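Local coordinates for protein Csm3 (Thermoplasma volcanium, PDB 6AE2) that probably binds crRNA and cleaves target RNA as a RAMP-family subunit of the type III-A CRISPR-Cas effector complex in antiviral defence, at residues Asn29-Thr40 with Ser219-Lys230; Ile67-Pro76 with Ile137-Ile147. All coordinates share one frame; numbering follows the deposited sequence.

Contact 1 (Asn29-Thr40 with Ser219-Lys230); sequences NIIYNMEIEVLT and SVKITLGEPIKK
Y32 holds its ring carbon CG anti to the carbonyl carbon (chi1 -71°), and this swings the ring toward L224 and P227. L224 CD1 sits over one ring face, 4.2 Å from the Y32 ring centroid and 16° off the normal. This is a CH-pi contact. P227 CB approaches Y32 CE1 obliquely at 3.7 Å. The same P227 CB lies 3.6 Å from I30 CG2, the two side chains running side by side. The other L224 branch, CD2, packs on M34 CB at 3.7 Å.

At the far end T40 places OG1 between its backbone N and its carbonyl carbon (chi1 56°). There OG1 accepts a hydrogen bond from S219 N (2.7 Å) and donates to G216 O. S219 O in turn is gripped by L39 N and T40 N, which reach it from the same face of its plane.

Between these ends the strands pair antiparallel in two blocks, E35-V38 with V220-T223 and N29-I31 with I228-K230. L224-P227 holds one residue more than Y32-M34 opposite, so the register shifts by one. I30, I36, V220 and I222 share a face, where I36 CG2 meets V220 CG1 at 3.5 Å. On the other face E37 OE2 and K221 NZ form a long salt bridge of 3.7 Å.

Helix 190-205 covers the apolar face, touching I30, Y32, I222 and L224. Its E205 also accepts from I222 N, on the side of strand 220-230 turned away from strand 26-38. The opposite edge of strand 26-38 bonds to strand 175-185. Strands 26-38 and 220-230 are thus the first and last of the ferredoxin-like RAMP core, with 220-230 at one edge of this chain's sheet.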
loop_
_atom_site.group_PDB
_atom_site.type_symbol
_atom_site.label_atom_id
_atom_site.label_comp_id
_atom_site.label_asym_id
_atom_site.label_seq_id
_atom_site.Cartn_x
_atom_site.Cartn_y
_atom_site.Cartn_z
ATOM N N ASN A 29 14.694 -16.992 -22.776
ATOM C CA ASN A 29 14.242 -16.347 -21.555
ATOM C C ASN A 29 13.728 -14.953 -21.886
ATOM O O ASN A 29 14.275 -14.268 -22.755
ATOM C CB ASN A 29 15.363 -16.246 -20.517
ATOM C CG ASN A 29 15.986 -17.587 -20.192
ATOM O OD1 ASN A 29 15.286 -18.584 -20.010
ATOM N ND2 ASN A 29 17.310 -17.617 -20.104
ATOM N N ILE A 30 12.665 -14.546 -21.200
ATOM C CA ILE A 30 12.176 -13.176 -21.252
ATOM C C ILE A 30 12.632 -12.483 -19.977
ATOM O O ILE A 30 12.341 -12.953 -18.870
ATOM C CB ILE A 30 10.648 -13.121 -21.398
ATOM C CG1 ILE A 30 10.208 -13.741 -22.724
ATOM C CG2 ILE A 30 10.161 -11.687 -21.302
ATOM C CD1 ILE A 30 8.754 -14.158 -22.746
ATOM N N ILE A 31 13.354 -11.377 -20.127
ATOM C CA ILE A 31 13.918 -10.642 -19.001
ATOM C C ILE A 31 13.102 -9.375 -18.798
ATOM O O ILE A 31 12.847 -8.631 -19.752
ATOM C CB ILE A 31 15.402 -10.310 -19.230
ATOM C CG1 ILE A 31 16.185 -11.567 -19.621
ATOM C CG2 ILE A 31 16.001 -9.681 -17.987
ATOM C CD1 ILE A 31 15.975 -12.735 -18.690
ATOM N N TYR A 32 12.686 -9.137 -17.555
ATOM C CA TYR A 32 11.970 -7.929 -17.165
ATOM C C TYR A 32 12.795 -7.203 -16.112
ATOM O O TYR A 32 13.129 -7.785 -15.074
ATOM C CB TYR A 32 10.582 -8.253 -16.602
ATOM C CG TYR A 32 9.559 -8.741 -17.605
ATOM C CD1 TYR A 32 8.912 -7.854 -18.457
ATOM C CD2 TYR A 32 9.213 -10.085 -17.674
ATOM C CE1 TYR A 32 7.964 -8.296 -19.368
ATOM C CE2 TYR A 32 8.267 -10.536 -18.578
ATOM C CZ TYR A 32 7.647 -9.638 -19.424
ATOM O OH TYR A 32 6.706 -10.087 -20.325
ATOM N N ASN A 33 13.120 -5.938 -16.373
ATOM C CA ASN A 33 13.775 -5.093 -15.374
ATOM C C ASN A 33 12.676 -4.409 -14.573
ATOM O O ASN A 33 12.226 -3.310 -14.899
ATOM C CB ASN A 33 14.717 -4.094 -16.034
ATOM C CG ASN A 33 16.013 -4.734 -16.491
ATOM O OD1 ASN A 33 16.688 -5.418 -15.719
ATOM N ND2 ASN A 33 16.369 -4.516 -17.751
ATOM N N MET A 34 12.243 -5.075 -13.506
ATOM C CA MET A 34 11.083 -4.644 -12.740
ATOM C C MET A 34 11.455 -3.554 -11.741
ATOM O O MET A 34 12.538 -3.574 -11.147
ATOM C CB MET A 34 10.473 -5.845 -12.012
ATOM C CG MET A 34 9.571 -5.504 -10.840
ATOM S SD MET A 34 9.035 -6.981 -9.954
ATOM C CE MET A 34 10.612 -7.707 -9.511
ATOM N N GLU A 35 10.551 -2.592 -11.568
ATOM C CA GLU A 35 10.681 -1.550 -10.559
ATOM C C GLU A 35 9.491 -1.618 -9.612
ATOM O O GLU A 35 8.349 -1.800 -10.048
ATOM C CB GLU A 35 10.767 -0.156 -11.190
ATOM C CG GLU A 35 10.674 0.984 -10.182
ATOM C CD GLU A 35 10.877 2.350 -10.810
ATOM O OE1 GLU A 35 11.919 2.551 -11.470
ATOM O OE2 GLU A 35 10.000 3.224 -10.640
ATOM N N ILE A 36 9.766 -1.476 -8.317
ATOM C CA ILE A 36 8.753 -1.542 -7.268
ATOM C C ILE A 36 8.800 -0.233 -6.497
ATOM O O ILE A 36 9.793 0.059 -5.816
ATOM C CB ILE A 36 8.982 -2.733 -6.330
ATOM C CG1 ILE A 36 8.864 -4.051 -7.093
ATOM C CG2 ILE A 36 8.010 -2.689 -5.162
ATOM C CD1 ILE A 36 9.112 -5.258 -6.233
ATOM N N GLU A 37 7.732 0.553 -6.587
ATOM C CA GLU A 37 7.636 1.811 -5.858
ATOM C C GLU A 37 6.711 1.644 -4.660
ATOM O O GLU A 37 5.598 1.121 -4.792
ATOM C CB GLU A 37 7.134 2.944 -6.753
ATOM C CG GLU A 37 7.221 4.309 -6.084
ATOM C CD GLU A 37 6.688 5.432 -6.950
ATOM O OE1 GLU A 37 7.027 6.604 -6.674
ATOM O OE2 GLU A 37 5.930 5.147 -7.900
ATOM N N VAL A 38 7.177 2.094 -3.499
ATOM C CA VAL A 38 6.391 2.045 -2.273
ATOM C C VAL A 38 5.409 3.211 -2.275
ATOM O O VAL A 38 5.810 4.373 -2.391
ATOM C CB VAL A 38 7.304 2.089 -1.039
ATOM C CG1 VAL A 38 6.485 2.228 0.231
ATOM C CG2 VAL A 38 8.182 0.846 -0.984
ATOM N N LEU A 39 4.117 2.903 -2.151
ATOM C CA LEU A 39 3.068 3.916 -2.064
ATOM C C LEU A 39 2.615 4.176 -0.632
ATOM O O LEU A 39 2.398 5.334 -0.261
ATOM C CB LEU A 39 1.864 3.509 -2.918
ATOM C CG LEU A 39 2.153 3.278 -4.404
ATOM C CD1 LEU A 39 0.867 3.008 -5.162
ATOM C CD2 LEU A 39 2.890 4.466 -5.001
ATOM N N THR A 40 2.451 3.128 0.179
ATOM C CA THR A 40 2.297 3.278 1.619
ATOM C C THR A 40 3.401 2.489 2.302
ATOM O O THR A 40 3.892 1.491 1.762
ATOM C CB THR A 40 0.946 2.775 2.135
ATOM O OG1 THR A 40 0.758 1.404 1.748
ATOM C CG2 THR A 40 -0.180 3.619 1.553
ATOM N N SER A 219 1.213 -0.793 0.336
ATOM C CA SER A 219 0.706 -0.575 -1.011
ATOM C C SER A 219 1.876 -0.285 -1.937
ATOM O O SER A 219 2.768 0.499 -1.599
ATOM C CB SER A 219 -0.295 0.572 -1.044
ATOM O OG SER A 219 -0.478 1.033 -2.374
ATOM N N VAL A 220 1.863 -0.905 -3.111
ATOM C CA VAL A 220 3.031 -0.960 -3.978
ATOM C C VAL A 220 2.593 -0.756 -5.422
ATOM O O VAL A 220 1.536 -1.240 -5.836
ATOM C CB VAL A 220 3.767 -2.303 -3.786
ATOM C CG1 VAL A 220 4.521 -2.703 -5.032
ATOM C CG2 VAL A 220 4.695 -2.228 -2.579
ATOM N N LYS A 221 3.395 -0.016 -6.183
ATOM C CA LYS A 221 3.221 0.102 -7.626
ATOM C C LYS A 221 4.363 -0.644 -8.305
ATOM O O LYS A 221 5.536 -0.323 -8.086
ATOM C CB LYS A 221 3.190 1.563 -8.069
ATOM C CG LYS A 221 3.215 1.735 -9.577
ATOM C CD LYS A 221 3.739 3.103 -9.977
ATOM C CE LYS A 221 2.716 4.193 -9.694
ATOM N NZ LYS A 221 3.102 5.494 -10.308
ATOM N N ILE A 222 4.019 -1.642 -9.115
ATOM C CA ILE A 222 4.994 -2.479 -9.803
ATOM C C ILE A 222 5.020 -2.083 -11.272
ATOM O O ILE A 222 3.968 -1.987 -11.916
ATOM C CB ILE A 222 4.672 -3.974 -9.637
ATOM C CG1 ILE A 222 4.866 -4.393 -8.177
ATOM C CG2 ILE A 222 5.533 -4.814 -10.572
ATOM C CD1 ILE A 222 5.205 -5.854 -7.987
ATOM N N THR A 223 6.220 -1.846 -11.796
ATOM C CA THR A 223 6.419 -1.444 -13.185
ATOM C C THR A 223 7.376 -2.427 -13.843
ATOM O O THR A 223 8.573 -2.446 -13.526
ATOM C CB THR A 223 6.961 -0.018 -13.281
ATOM O OG1 THR A 223 6.139 0.856 -12.503
ATOM C CG2 THR A 223 6.968 0.460 -14.733
ATOM N N LEU A 224 6.850 -3.248 -14.746
ATOM C CA LEU A 224 7.697 -4.017 -15.644
ATOM C C LEU A 224 8.101 -3.150 -16.825
ATOM O O LEU A 224 7.297 -2.375 -17.349
ATOM C CB LEU A 224 6.975 -5.268 -16.146
ATOM C CG LEU A 224 6.506 -6.300 -15.123
ATOM C CD1 LEU A 224 5.889 -7.511 -15.817
ATOM C CD2 LEU A 224 7.660 -6.716 -14.229
ATOM N N GLY A 225 9.351 -3.283 -17.242
ATOM C CA GLY A 225 9.829 -2.597 -18.422
ATOM C C GLY A 225 9.314 -3.277 -19.670
ATOM O O GLY A 225 8.349 -4.045 -19.642
ATOM N N GLU A 226 9.964 -2.982 -20.785
ATOM C CA GLU A 226 9.659 -3.770 -21.968
ATOM C C GLU A 226 10.412 -5.098 -21.902
ATOM O O GLU A 226 11.543 -5.143 -21.410
ATOM C CB GLU A 226 10.037 -3.013 -23.238
ATOM C CG GLU A 226 9.132 -1.825 -23.550
ATOM C CD GLU A 226 7.655 -2.189 -23.543
ATOM O OE1 GLU A 226 7.254 -3.065 -24.337
ATOM O OE2 GLU A 226 6.896 -1.596 -22.746
ATOM N N PRO A 227 9.810 -6.189 -22.369
ATOM C CA PRO A 227 10.479 -7.491 -22.270
ATOM C C PRO A 227 11.707 -7.567 -23.164
ATOM O O PRO A 227 11.694 -7.121 -24.313
ATOM C CB PRO A 227 9.399 -8.481 -22.720
ATOM C CG PRO A 227 8.464 -7.665 -23.563
ATOM C CD PRO A 227 8.458 -6.299 -22.943
ATOM N N ILE A 228 12.776 -8.135 -22.617
ATOM C CA ILE A 228 13.981 -8.460 -23.374
ATOM C C ILE A 228 14.013 -9.968 -23.573
ATOM O O ILE A 228 14.111 -10.729 -22.602
ATOM C CB ILE A 228 15.253 -7.975 -22.660
ATOM C CG1 ILE A 228 15.159 -6.484 -22.329
ATOM C CG2 ILE A 228 16.479 -8.262 -23.513
ATOM C CD1 ILE A 228 16.419 -5.925 -21.692
ATOM N N LYS A 229 13.923 -10.402 -24.827
ATOM C CA LYS A 229 14.037 -11.813 -25.168
ATOM C C LYS A 229 15.492 -12.142 -25.472
ATOM O O LYS A 229 16.130 -11.465 -26.284
ATOM C CB LYS A 229 13.160 -12.156 -26.372
ATOM C CG LYS A 229 11.669 -12.195 -26.090
ATOM C CD LYS A 229 10.895 -12.296 -27.394
ATOM C CE LYS A 229 9.537 -12.942 -27.196
ATOM N NZ LYS A 229 8.895 -13.267 -28.500
ATOM N N LYS A 230 16.015 -13.175 -24.814
ATOM C CA LYS A 230 17.381 -13.634 -25.036
ATOM C C LYS A 230 17.354 -15.107 -25.417
ATOM O O LYS A 230 16.977 -15.956 -24.602
ATOM C CB LYS A 230 18.253 -13.414 -23.797
ATOM C CG LYS A 230 17.894 -12.176 -22.991
ATOM C CD LYS A 230 19.134 -11.435 -22.511
ATOM C CE LYS A 230 20.102 -12.365 -21.802
ATOM N NZ LYS A 230 21.133 -11.616 -21.029
#

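Contact 2 (Ile67-Pro76 with Ile137-Ile147); sequences INNVEPCDLP and IKSAEDARNVI
I67 meets I137 and the turn into helix 140-143 with two different branches. Its CD1 touches I137 CG2 at 3.7 Å, while its CG2 rests against the backbone, 3.6 Å from S139 N. S139 is the N-cap of the helix: its OG accepts from D142 N in a nearly straight bond, and weakly from E141 N. I67 therefore packs where the helix begins.

N68 leans on the same backbone, with CB 3.5 Å from K138 O. Its side chain crosses that of K138 at about a right angle. K138 sends its amine elsewhere, to G135 O. The chain then turns back at N68-V70, and a classic beta bulge closes the hairpin: V70 and E71 both face I67 and both give their N-H to I67 O. E71 contributes only its aliphatic part, CG lying 3.9 Å from A140 CB.

C73 has SG anti to its backbone N (chi1 -155°). This aims the sulfur at the helix, between A140 and A143, with SG 3.6 Å from A143 CB. L75 comes to the same methyl at roughly a right angle to the sulfur. Its CD2 is 3.5 Å from A143 CB and also touches R144 CD, the L75 and R144 side chains sliding past each other in opposite directions. The guanidinium of R144 is poorly ordered, and its position beside D74 is doubtful. P76 ends the segment with its CG 3.7 Å from I147 CD1 and a looser approach to V146.

The two small alanines let the short helix lie close to strand 71-78, which forms a beta hairpin with strand 62-67. Hairpin 62-78 and helix 140-143 are probably additions to the ferredoxin-like RAMP core. The contact is an apolar join between the two, near the hairpin edge of the main sheet.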
loop_
_atom_site.group_PDB
_atom_site.type_symbol
_atom_site.label_atom_id
_atom_site.label_comp_id
_atom_site.label_asym_id
_atom_site.label_seq_id
_atom_site.Cartn_x
_atom_site.Cartn_y
_atom_site.Cartn_z
ATOM N N ILE A 67 27.042 2.381 0.046
ATOM C CA ILE A 67 26.380 3.628 -0.319
ATOM C C ILE A 67 27.420 4.627 -0.805
ATOM O O ILE A 67 28.449 4.837 -0.153
ATOM C CB ILE A 67 25.582 4.189 0.869
ATOM C CG1 ILE A 67 24.280 3.404 1.033
ATOM C CG2 ILE A 67 25.293 5.676 0.685
ATOM C CD1 ILE A 67 23.596 3.079 -0.283
ATOM N N ASN A 68 27.143 5.247 -1.957
ATOM C CA ASN A 68 28.045 6.185 -2.624
ATOM C C ASN A 68 29.368 5.529 -3.006
ATOM O O ASN A 68 30.349 6.225 -3.281
ATOM C CB ASN A 68 28.298 7.435 -1.767
ATOM C CG ASN A 68 28.878 8.595 -2.571
ATOM O OD1 ASN A 68 28.779 8.624 -3.798
ATOM N ND2 ASN A 68 29.500 9.546 -1.879
ATOM N N ASN A 69 29.403 4.193 -3.033
ATOM C CA ASN A 69 30.606 3.420 -3.338
ATOM C C ASN A 69 31.671 3.582 -2.252
ATOM O O ASN A 69 32.866 3.412 -2.508
ATOM C CB ASN A 69 31.167 3.792 -4.720
ATOM C CG ASN A 69 32.076 2.724 -5.297
ATOM O OD1 ASN A 69 31.821 1.529 -5.156
ATOM N ND2 ASN A 69 33.144 3.155 -5.961
ATOM N N VAL A 70 31.245 3.901 -1.025
ATOM C CA VAL A 70 32.158 4.126 0.093
ATOM C C VAL A 70 31.678 3.370 1.321
ATOM O O VAL A 70 32.380 2.505 1.858
ATOM C CB VAL A 70 32.276 5.623 0.449
ATOM C CG1 VAL A 70 33.583 5.900 1.199
ATOM C CG2 VAL A 70 32.093 6.522 -0.760
ATOM N N GLU A 71 30.473 3.713 1.770
ATOM C CA GLU A 71 30.036 3.487 3.138
ATOM C C GLU A 71 29.155 2.253 3.232
ATOM O O GLU A 71 28.067 2.226 2.637
ATOM C CB GLU A 71 29.289 4.718 3.650
ATOM C CG GLU A 71 29.216 4.831 5.161
ATOM C CD GLU A 71 30.582 4.808 5.821
ATOM O OE1 GLU A 71 31.533 5.404 5.269
ATOM O OE2 GLU A 71 30.703 4.195 6.901
ATOM N N PRO A 72 29.578 1.220 3.958
ATOM C CA PRO A 72 28.691 0.073 4.192
ATOM C C PRO A 72 27.479 0.498 5.009
ATOM O O PRO A 72 27.606 1.195 6.018
ATOM C CB PRO A 72 29.576 -0.915 4.961
ATOM C CG PRO A 72 30.669 -0.073 5.546
ATOM C CD PRO A 72 30.911 1.018 4.549
ATOM N N CYS A 73 26.302 0.075 4.558
ATOM C CA CYS A 73 25.055 0.449 5.204
ATOM C C CYS A 73 24.064 -0.696 5.068
ATOM O O CYS A 73 23.928 -1.283 3.991
ATOM C CB CYS A 73 24.480 1.728 4.587
ATOM S SG CYS A 73 23.410 2.676 5.678
ATOM N N ASP A 74 23.381 -1.011 6.163
ATOM C CA ASP A 74 22.293 -1.979 6.146
ATOM C C ASP A 74 21.020 -1.259 5.723
ATOM O O ASP A 74 20.604 -0.296 6.374
ATOM C CB ASP A 74 22.122 -2.630 7.517
ATOM C CG ASP A 74 23.205 -3.648 7.818
ATOM O OD1 ASP A 74 23.865 -4.111 6.863
ATOM O OD2 ASP A 74 23.399 -3.983 9.005
ATOM N N LEU A 75 20.409 -1.712 4.638
ATOM C CA LEU A 75 19.267 -1.034 4.052
ATOM C C LEU A 75 18.241 -2.063 3.611
ATOM O O LEU A 75 18.586 -3.229 3.378
ATOM C CB LEU A 75 19.690 -0.162 2.862
ATOM C CG LEU A 75 20.293 1.211 3.152
ATOM C CD1 LEU A 75 21.090 1.690 1.939
ATOM C CD2 LEU A 75 19.183 2.191 3.507
ATOM N N PRO A 76 16.973 -1.670 3.491
ATOM C CA PRO A 76 15.936 -2.631 3.098
ATOM C C PRO A 76 16.173 -3.215 1.714
ATOM O O PRO A 76 16.801 -2.600 0.847
ATOM C CB PRO A 76 14.651 -1.795 3.124
ATOM C CG PRO A 76 14.940 -0.697 4.072
ATOM C CD PRO A 76 16.393 -0.374 3.888
ATOM N N ILE A 137 20.599 8.532 -3.002
ATOM C CA ILE A 137 21.107 8.038 -1.731
ATOM C C ILE A 137 22.627 8.144 -1.815
ATOM O O ILE A 137 23.295 7.260 -2.369
ATOM C CB ILE A 137 20.652 6.598 -1.436
ATOM C CG1 ILE A 137 19.119 6.473 -1.291
ATOM C CG2 ILE A 137 21.345 6.055 -0.185
ATOM C CD1 ILE A 137 18.370 6.323 -2.587
ATOM N N LYS A 138 23.178 9.243 -1.281
ATOM C CA LYS A 138 24.608 9.534 -1.355
ATOM C C LYS A 138 25.345 9.514 -0.027
ATOM O O LYS A 138 26.538 9.835 -0.012
ATOM C CB LYS A 138 24.865 10.911 -1.984
ATOM C CG LYS A 138 25.308 10.905 -3.446
ATOM C CD LYS A 138 24.646 9.794 -4.269
ATOM C CE LYS A 138 23.219 10.146 -4.679
ATOM N NZ LYS A 138 22.594 9.045 -5.469
ATOM N N SER A 139 24.677 9.219 1.084
ATOM C CA SER A 139 25.351 9.138 2.376
ATOM C C SER A 139 24.523 8.247 3.287
ATOM O O SER A 139 23.301 8.159 3.136
ATOM C CB SER A 139 25.555 10.519 3.017
ATOM O OG SER A 139 24.462 10.872 3.851
ATOM N N ALA A 140 25.198 7.588 4.235
ATOM C CA ALA A 140 24.525 6.639 5.119
ATOM C C ALA A 140 23.416 7.284 5.944
ATOM O O ALA A 140 22.527 6.574 6.429
ATOM C CB ALA A 140 25.541 5.972 6.050
ATOM N N GLU A 141 23.445 8.606 6.122
ATOM C CA GLU A 141 22.338 9.265 6.804
ATOM C C GLU A 141 21.170 9.507 5.855
ATOM O O GLU A 141 20.008 9.421 6.265
ATOM C CB GLU A 141 22.804 10.575 7.434
ATOM C CG GLU A 141 22.249 10.798 8.829
ATOM C CD GLU A 141 20.846 11.378 8.819
ATOM O OE1 GLU A 141 19.964 10.803 9.489
ATOM O OE2 GLU A 141 20.626 12.412 8.149
ATOM N N ASP A 142 21.458 9.809 4.583
ATOM C CA ASP A 142 20.415 9.783 3.562
ATOM C C ASP A 142 19.787 8.401 3.450
ATOM O O ASP A 142 18.620 8.278 3.061
ATOM C CB ASP A 142 20.983 10.189 2.199
ATOM C CG ASP A 142 21.307 11.664 2.109
ATOM O OD1 ASP A 142 20.628 12.469 2.778
ATOM O OD2 ASP A 142 22.238 12.018 1.351
ATOM N N ALA A 143 20.552 7.358 3.779
ATOM C CA ALA A 143 20.132 5.973 3.618
ATOM C C ALA A 143 18.841 5.686 4.371
ATOM O O ALA A 143 17.782 5.575 3.752
ATOM C CB ALA A 143 21.236 5.021 4.080
ATOM N N ARG A 144 18.909 5.576 5.698
ATOM C CA ARG A 144 17.771 5.166 6.513
ATOM C C ARG A 144 16.839 6.314 6.886
ATOM O O ARG A 144 16.029 6.168 7.809
ATOM C CB ARG A 144 18.254 4.439 7.768
ATOM C CG ARG A 144 19.387 3.479 7.454
ATOM C CD ARG A 144 18.859 2.091 7.105
ATOM N NE ARG A 144 18.072 1.452 8.159
ATOM C CZ ARG A 144 18.006 0.133 8.319
ATOM N NH1 ARG A 144 18.667 -0.661 7.495
ATOM N NH2 ARG A 144 17.285 -0.398 9.292
ATOM N N ASN A 145 16.929 7.452 6.195
ATOM C CA ASN A 145 15.726 8.248 5.988
ATOM C C ASN A 145 14.658 7.407 5.305
ATOM O O ASN A 145 13.460 7.640 5.494
ATOM C CB ASN A 145 16.043 9.478 5.141
ATOM C CG ASN A 145 16.564 10.638 5.961
ATOM O OD1 ASN A 145 17.103 10.455 7.051
ATOM N ND2 ASN A 145 16.403 11.848 5.434
ATOM N N VAL A 146 15.085 6.427 4.503
ATOM C CA VAL A 146 14.188 5.496 3.827
ATOM C C VAL A 146 13.263 4.797 4.816
ATOM O O VAL A 146 12.158 4.372 4.450
ATOM C CB VAL A 146 15.043 4.500 3.006
ATOM C CG1 VAL A 146 14.364 3.155 2.831
ATOM C CG2 VAL A 146 15.409 5.106 1.658
ATOM N N ILE A 147 13.666 4.690 6.079
ATOM C CA ILE A 147 12.931 3.901 7.058
ATOM C C ILE A 147 12.247 4.823 8.058
ATOM O O ILE A 147 12.882 5.702 8.657
ATOM C CB ILE A 147 13.840 2.875 7.761
ATOM C CG1 ILE A 147 13.971 1.621 6.885
ATOM C CG2 ILE A 147 13.281 2.511 9.125
ATOM C CD1 ILE A 147 14.586 0.435 7.562
#

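Overall arrangement
Near the N terminus the chain lays down strand 26-38, whose partner in contact 1 arrives only with strand 220-230. That pairing closes a loop spanning most of the modelled chain. Contact 2 is nested inside it: the hairpin strand 71-78 is met by 137-147 after helices 80-93 and 104-109 and strand 125-132. Both contacts reach the same six-stranded sheet, but toward opposite edges. Contact 1 joins the first and last core strands, and contact 2 ties the hairpin to the short helix 140-143. Their centres lie 23 Å apart, and their nearest atoms, about 7 Å apart, do not touch.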